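Local coordinates for protein phenol hydroxylase component phN (Pseudomonas stutzeri, PDB 3U52) that probably serves as the diiron-bearing hydroxylase subunit of a multicomponent monooxygenase that uses oxygen to hydroxylate phenol, at residues A[167-172]-A[473-478]; A[340-345]-A[390-395]. One frame throughout, in Å; residues are numbered along the deposited sequence.

Contact 1: residues A[167-172]-A[473-478]; sequences DRVWYL and KYYHIN. With XE (xenon), chain R.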
loop_
_atom_site.group_PDB
_atom_site.type_symbol
_atom_site.label_atom_id
_atom_site.label_comp_id
_atom_site.label_asym_id
_atom_site.label_seq_id
_atom_site.Cartn_x
_atom_site.Cartn_y
_atom_site.Cartn_z
ATOM N N ASP A 167 -5.292 -11.901 30.799
ATOM C CA ASP A 167 -5.894 -11.741 32.149
ATOM C C ASP A 167 -5.732 -12.974 33.071
ATOM O O ASP A 167 -5.944 -12.860 34.283
ATOM C CB ASP A 167 -7.391 -11.395 32.055
ATOM C CG ASP A 167 -7.677 -9.941 31.609
ATOM O OD1 ASP A 167 -6.764 -9.112 31.526
ATOM O OD2 ASP A 167 -8.859 -9.589 31.369
ATOM N N ARG A 168 -5.379 -14.133 32.499
ATOM C CA ARG A 168 -5.476 -15.406 33.225
ATOM C C ARG A 168 -4.186 -16.174 33.302
ATOM O O ARG A 168 -3.829 -16.656 34.378
ATOM C CB ARG A 168 -6.570 -16.310 32.631
ATOM C CG ARG A 168 -7.962 -15.688 32.723
ATOM C CD ARG A 168 -9.030 -16.461 31.974
ATOM N NE ARG A 168 -10.349 -15.818 32.131
ATOM C CZ ARG A 168 -10.709 -14.638 31.601
ATOM N NH1 ARG A 168 -9.883 -13.915 30.838
ATOM N NH2 ARG A 168 -11.921 -14.161 31.848
ATOM N N VAL A 169 -3.514 -16.327 32.171
ATOM C CA VAL A 169 -2.354 -17.209 32.056
ATOM C C VAL A 169 -1.184 -16.806 32.931
ATOM O O VAL A 169 -0.803 -15.643 32.990
ATOM C CB VAL A 169 -1.872 -17.359 30.576
ATOM C CG1 VAL A 169 -0.622 -18.191 30.504
ATOM C CG2 VAL A 169 -2.951 -18.007 29.707
ATOM N N TRP A 170 -0.580 -17.808 33.567
ATOM C CA TRP A 170 0.456 -17.586 34.555
ATOM C C TRP A 170 1.508 -16.570 34.113
ATOM O O TRP A 170 1.675 -15.547 34.771
ATOM C CB TRP A 170 1.050 -18.940 35.075
ATOM C CG TRP A 170 1.841 -19.713 34.039
ATOM C CD1 TRP A 170 1.343 -20.556 33.061
ATOM C CD2 TRP A 170 3.277 -19.709 33.881
ATOM N NE1 TRP A 170 2.386 -21.043 32.274
ATOM C CE2 TRP A 170 3.582 -20.544 32.756
ATOM C CE3 TRP A 170 4.336 -19.046 34.544
ATOM C CZ2 TRP A 170 4.921 -20.749 32.309
ATOM C CZ3 TRP A 170 5.682 -19.268 34.093
ATOM C CH2 TRP A 170 5.954 -20.121 33.009
ATOM N N TYR A 171 2.179 -16.797 32.983
ATOM C CA TYR A 171 3.349 -15.969 32.623
ATOM C C TYR A 171 2.958 -14.544 32.111
ATOM O O TYR A 171 3.733 -13.601 32.155
ATOM C CB TYR A 171 4.219 -16.746 31.604
ATOM C CG TYR A 171 3.676 -16.716 30.174
ATOM C CD1 TYR A 171 4.048 -15.676 29.321
ATOM C CD2 TYR A 171 2.815 -17.695 29.690
ATOM C CE1 TYR A 171 3.576 -15.591 28.053
ATOM C CE2 TYR A 171 2.321 -17.626 28.389
ATOM C CZ TYR A 171 2.723 -16.540 27.575
ATOM O OH TYR A 171 2.303 -16.319 26.279
ATOM N N LEU A 172 1.736 -14.414 31.607
ATOM C CA LEU A 172 1.183 -13.109 31.200
ATOM C C LEU A 172 0.791 -12.208 32.372
ATOM O O LEU A 172 0.556 -11.011 32.173
ATOM C CB LEU A 172 -0.043 -13.324 30.269
ATOM C CG LEU A 172 0.370 -14.104 29.001
ATOM C CD1 LEU A 172 -0.843 -14.514 28.166
ATOM C CD2 LEU A 172 1.306 -13.206 28.174
ATOM N N LYS A 473 -9.766 -25.242 30.138
ATOM C CA LYS A 473 -11.052 -24.559 30.387
ATOM C C LYS A 473 -10.936 -23.121 30.873
ATOM O O LYS A 473 -11.790 -22.299 30.538
ATOM C CB LYS A 473 -11.972 -25.379 31.326
ATOM C CG LYS A 473 -12.519 -26.708 30.692
ATOM C CD LYS A 473 -13.573 -26.439 29.561
ATOM C CE LYS A 473 -13.780 -27.623 28.606
ATOM N NZ LYS A 473 -14.005 -28.926 29.333
ATOM N N TYR A 474 -9.902 -22.817 31.667
ATOM C CA TYR A 474 -9.687 -21.459 32.151
ATOM C C TYR A 474 -8.865 -20.643 31.169
ATOM O O TYR A 474 -9.263 -19.527 30.806
ATOM C CB TYR A 474 -9.017 -21.456 33.542
ATOM C CG TYR A 474 -9.077 -20.112 34.262
ATOM C CD1 TYR A 474 -7.902 -19.461 34.660
ATOM C CD2 TYR A 474 -10.292 -19.467 34.491
ATOM C CE1 TYR A 474 -7.956 -18.224 35.299
ATOM C CE2 TYR A 474 -10.362 -18.237 35.156
ATOM C CZ TYR A 474 -9.183 -17.624 35.532
ATOM O OH TYR A 474 -9.244 -16.425 36.182
ATOM N N TYR A 475 -7.733 -21.214 30.732
ATOM C CA TYR A 475 -6.811 -20.510 29.853
ATOM C C TYR A 475 -7.236 -20.473 28.408
ATOM O O TYR A 475 -6.742 -19.607 27.654
ATOM C CB TYR A 475 -5.377 -21.112 29.934
ATOM C CG TYR A 475 -4.685 -20.909 31.259
ATOM C CD1 TYR A 475 -5.237 -20.125 32.254
ATOM C CD2 TYR A 475 -3.443 -21.481 31.492
ATOM C CE1 TYR A 475 -4.566 -19.936 33.468
ATOM C CE2 TYR A 475 -2.779 -21.284 32.657
ATOM C CZ TYR A 475 -3.319 -20.541 33.633
ATOM O OH TYR A 475 -2.536 -20.386 34.760
ATOM N N HIS A 476 -8.106 -21.415 28.014
ATOM C CA HIS A 476 -8.481 -21.654 26.612
ATOM C C HIS A 476 -7.290 -22.047 25.790
ATOM O O HIS A 476 -7.276 -21.764 24.612
ATOM C CB HIS A 476 -9.077 -20.389 25.979
ATOM C CG HIS A 476 -10.446 -20.040 26.482
ATOM N ND1 HIS A 476 -11.210 -19.039 25.915
ATOM C CD2 HIS A 476 -11.183 -20.535 27.495
ATOM C CE1 HIS A 476 -12.360 -18.941 26.558
ATOM N NE2 HIS A 476 -12.358 -19.824 27.532
ATOM N N ILE A 477 -6.261 -22.637 26.405
ATOM C CA ILE A 477 -5.173 -23.260 25.660
ATOM C C ILE A 477 -5.632 -24.635 25.161
ATOM O O ILE A 477 -6.067 -25.490 25.952
ATOM C CB ILE A 477 -3.848 -23.261 26.508
ATOM C CG1 ILE A 477 -3.276 -21.815 26.557
ATOM C CG2 ILE A 477 -2.829 -24.288 25.989
ATOM C CD1 ILE A 477 -2.350 -21.504 27.700
ATOM N N ASN A 478 -5.609 -24.852 23.854
ATOM C CA ASN A 478 -6.082 -26.136 23.360
ATOM C C ASN A 478 -4.963 -27.127 23.505
ATOM O O ASN A 478 -4.006 -27.071 22.757
ATOM C CB ASN A 478 -6.514 -26.067 21.902
ATOM C CG ASN A 478 -7.713 -25.154 21.712
ATOM O OD1 ASN A 478 -7.737 -24.332 20.801
ATOM N ND2 ASN A 478 -8.692 -25.276 22.595
HETATM XE XE XE R . 3.567 -22.975 35.540
HETATM O O HOH W 1 -3.741 -18.831 36.607
#
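Two CH-pi contacts, side by side along the chain, join Arg168 and Val169 to the rings of Tyr474 and Tyr475. In the first, the methylenes of Arg168 run over one face of the Tyr474 ring, and CD sits above its centre, 3.8 Å from the centroid. The arginine chain is straight from CG to NE (chi2 172°), which carries the guanidinium on past the ring's centre, with Tyr474 CE2 at the guanidinium's own edge, near its plane; its NH1 bonds to the carbonyl of His164. A long aliphatic stem with a polar end suits this place, because the stem can cover the aromatic face while the charge reaches beyond it. In the second, Val169 CA lies over the Tyr475 face toward the rim, 3.9 Å from the centroid.

Apolar packing extends this second contact. Val169 CG2 presses on Tyr475 CG at 3.7 Å, and the same methyl, Val169 CG2, lies 4.1 Å from Ile477 CD1; Trp170 CD1 meets Tyr475 CE2 at the edge of the indole.

A water links the polar groups. It donates to Arg168 O at 3.1 Å and bonds to Tyr475 OH at 2.7 Å, lying in the plane of the phenol, so the tyrosine can bury its ring against valine and still satisfy its hydroxyl. A leucine here would probably leave that water without its phenolic partner and Val169 without an aromatic face to lie on.

Xenon occupies the Trp170 face opposite Tyr171 CB, 3.7 Å from Trp170 CD2, and marks a hydrophobic pocket completed by Tyr342 and Pro396. The contact is plain packing of the loop between helices 162-166 and 173-184 against the C-terminal part of helix 467-474 and the residues that follow it, where His476 takes a positive phi, next to this xenon-binding pocket.

Contact 2: residues A[340-345]-A[390-395]; sequences YQYCQA and FYNNTL. With XE (xenon), chain T.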
loop_
_atom_site.group_PDB
_atom_site.type_symbol
_atom_site.label_atom_id
_atom_site.label_comp_id
_atom_site.label_asym_id
_atom_site.label_seq_id
_atom_site.Cartn_x
_atom_site.Cartn_y
_atom_site.Cartn_z
ATOM N N TYR A 340 10.687 -23.901 28.723
ATOM C CA TYR A 340 10.785 -25.291 28.200
ATOM C C TYR A 340 10.033 -26.314 29.113
ATOM O O TYR A 340 9.219 -27.107 28.633
ATOM C CB TYR A 340 12.278 -25.674 28.041
ATOM C CG TYR A 340 12.536 -27.029 27.471
ATOM C CD1 TYR A 340 12.568 -28.156 28.296
ATOM C CD2 TYR A 340 12.722 -27.196 26.122
ATOM C CE1 TYR A 340 12.790 -29.436 27.777
ATOM C CE2 TYR A 340 12.980 -28.480 25.588
ATOM C CZ TYR A 340 12.986 -29.580 26.421
ATOM O OH TYR A 340 13.220 -30.805 25.867
ATOM N N GLN A 341 10.301 -26.288 30.427
ATOM C CA GLN A 341 9.730 -27.289 31.354
ATOM C C GLN A 341 8.292 -27.018 31.712
ATOM O O GLN A 341 7.583 -27.902 32.194
ATOM C CB GLN A 341 10.589 -27.378 32.619
ATOM C CG GLN A 341 10.490 -26.158 33.540
ATOM C CD GLN A 341 11.600 -26.138 34.551
ATOM O OE1 GLN A 341 12.755 -25.851 34.223
ATOM N NE2 GLN A 341 11.280 -26.492 35.774
ATOM N N TYR A 342 7.834 -25.808 31.482
ATOM C CA TYR A 342 6.467 -25.437 31.794
ATOM C C TYR A 342 5.581 -25.195 30.545
ATOM O O TYR A 342 4.413 -24.761 30.659
ATOM C CB TYR A 342 6.492 -24.218 32.697
ATOM C CG TYR A 342 6.857 -24.513 34.157
ATOM C CD1 TYR A 342 7.691 -23.652 34.850
ATOM C CD2 TYR A 342 6.293 -25.593 34.841
ATOM C CE1 TYR A 342 8.013 -23.863 36.172
ATOM C CE2 TYR A 342 6.623 -25.841 36.208
ATOM C CZ TYR A 342 7.461 -24.951 36.850
ATOM O OH TYR A 342 7.773 -25.061 38.165
ATOM N N CYS A 343 6.083 -25.506 29.348
ATOM C CA CYS A 343 5.259 -25.207 28.151
ATOM C C CYS A 343 4.078 -26.119 27.899
ATOM O O CYS A 343 3.360 -25.907 26.918
ATOM C CB CYS A 343 6.060 -25.054 26.836
ATOM S SG CYS A 343 6.699 -26.584 26.218
ATOM N N GLN A 344 3.849 -27.103 28.753
ATOM C CA GLN A 344 2.540 -27.799 28.772
ATOM C C GLN A 344 1.419 -26.796 29.166
ATOM O O GLN A 344 0.220 -27.051 28.961
ATOM C CB GLN A 344 2.542 -29.078 29.669
ATOM C CG GLN A 344 2.405 -28.883 31.204
ATOM C CD GLN A 344 3.744 -28.656 31.873
ATOM O OE1 GLN A 344 3.961 -29.042 33.023
ATOM N NE2 GLN A 344 4.654 -28.078 31.153
ATOM N N ALA A 345 1.827 -25.661 29.735
ATOM C CA ALA A 345 0.882 -24.693 30.265
ATOM C C ALA A 345 1.042 -23.292 29.685
ATOM O O ALA A 345 0.708 -22.320 30.353
ATOM C CB ALA A 345 1.000 -24.620 31.763
ATOM N N PHE A 390 11.323 -33.793 29.089
ATOM C CA PHE A 390 11.057 -33.254 30.431
ATOM C C PHE A 390 9.962 -32.157 30.443
ATOM O O PHE A 390 10.096 -31.129 29.756
ATOM C CB PHE A 390 12.382 -32.721 31.051
ATOM C CG PHE A 390 12.209 -32.012 32.407
ATOM C CD1 PHE A 390 11.714 -32.692 33.525
ATOM C CD2 PHE A 390 12.616 -30.675 32.569
ATOM C CE1 PHE A 390 11.559 -32.022 34.736
ATOM C CE2 PHE A 390 12.498 -30.019 33.824
ATOM C CZ PHE A 390 11.958 -30.690 34.878
ATOM N N TYR A 391 8.891 -32.414 31.205
ATOM C CA TYR A 391 7.963 -31.396 31.666
ATOM C C TYR A 391 7.879 -31.395 33.180
ATOM O O TYR A 391 7.851 -32.462 33.820
ATOM C CB TYR A 391 6.564 -31.599 31.123
ATOM C CG TYR A 391 6.457 -31.492 29.619
ATOM C CD1 TYR A 391 6.583 -32.632 28.823
ATOM C CD2 TYR A 391 6.213 -30.255 28.988
ATOM C CE1 TYR A 391 6.454 -32.574 27.426
ATOM C CE2 TYR A 391 6.099 -30.187 27.591
ATOM C CZ TYR A 391 6.202 -31.342 26.835
ATOM O OH TYR A 391 6.119 -31.289 25.469
ATOM N N ASN A 392 7.896 -30.198 33.760
ATOM C CA ASN A 392 7.843 -30.078 35.216
ATOM C C ASN A 392 6.390 -29.908 35.645
ATOM O O ASN A 392 5.779 -28.882 35.382
ATOM C CB ASN A 392 8.715 -28.908 35.684
ATOM C CG ASN A 392 8.769 -28.768 37.194
ATOM O OD1 ASN A 392 8.020 -29.439 37.921
ATOM N ND2 ASN A 392 9.595 -27.843 37.674
ATOM N N ASN A 393 5.851 -30.933 36.306
ATOM C CA ASN A 393 4.451 -30.947 36.744
ATOM C C ASN A 393 4.165 -30.362 38.128
ATOM O O ASN A 393 3.030 -30.420 38.615
ATOM C CB ASN A 393 3.819 -32.330 36.534
ATOM C CG ASN A 393 3.562 -32.639 35.059
ATOM O OD1 ASN A 393 4.049 -33.630 34.541
ATOM N ND2 ASN A 393 2.783 -31.792 34.385
ATOM N N THR A 394 5.146 -29.708 38.719
ATOM C CA THR A 394 4.907 -29.026 39.984
ATOM C C THR A 394 4.976 -27.528 39.788
ATOM O O THR A 394 5.898 -27.037 39.161
ATOM C CB THR A 394 5.954 -29.427 41.104
ATOM O OG1 THR A 394 6.058 -30.863 41.218
ATOM C CG2 THR A 394 5.554 -28.810 42.436
ATOM N N LEU A 395 4.005 -26.806 40.351
ATOM C CA LEU A 395 3.935 -25.354 40.239
ATOM C C LEU A 395 5.124 -24.648 40.971
ATOM O O LEU A 395 5.566 -25.096 42.047
ATOM C CB LEU A 395 2.596 -24.828 40.799
ATOM C CG LEU A 395 1.290 -25.184 40.065
ATOM C CD1 LEU A 395 0.085 -24.702 40.859
ATOM C CD2 LEU A 395 1.269 -24.543 38.715
HETATM XE XE XE T . 2.730 -27.218 36.328
HETATM O O HOH W 2 13.646 -32.890 27.471
HETATM O O HOH W 3 10.236 -25.635 39.650
#
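The two segments come closest at Gln341 and Tyr391, CA to CA 4.5 Å, where Asn392 N donates to Gln341 O at 2.8 Å, nearly straight at 166°. The same carbonyl takes a second bond, from Gln344 NE2 at 3.1 Å, donated from above the carbonyl plane; the bend of Gln344 at chi2 (-87°) folds its amide back there. That amide also meets the edge of the Tyr391 ring, where Cys343 SG makes a sulfur-aromatic contact. Gln341 CB packs on Phe390 CE2 at 3.5 Å.

Tyr342 reaches farther along the loop, its hydroxyl donating to Thr394 O at 2.9 Å, nearly along the C=O axis, and accepting from a water. An asparagine suits the place of Asn392 because its short amide closes an Asx turn, OD1 accepting from Thr394 N. Xenon lies among Asn392, Asn393, Gln344 and Leu395, 3.6 Å from Asn392 O.

Another water joins Tyr340 OH to Phe390 N. Tyr340 and Phe390 both pack on Leu380 of helix 369-385, while Leu395 reaches helices 453-458 and 467-474, so the loop running on toward strand 409-410 lies across the end of helix 331-342.

Contact 2 falls wholly within the sequence between the two segments of contact 1, the order being 167-172, 340-345, 390-395 and 473-478. Their centres are 14 Å apart, on the same side of the chain's centre, and they touch: Trp170 NE1 probably donates a hydrogen bond to Ala345 O at 2.9 Å, and Trp170 CZ2 packs on Tyr342 CB. Helix 467-474 serves both, ending in contact 1 and receiving Ala345 and Leu395 of contact 2. Segment 167-172, from the same hydroxylase region of the chain as the diiron ligands, is thereby joined to the later part of the chain, with xenon sites lining the junction.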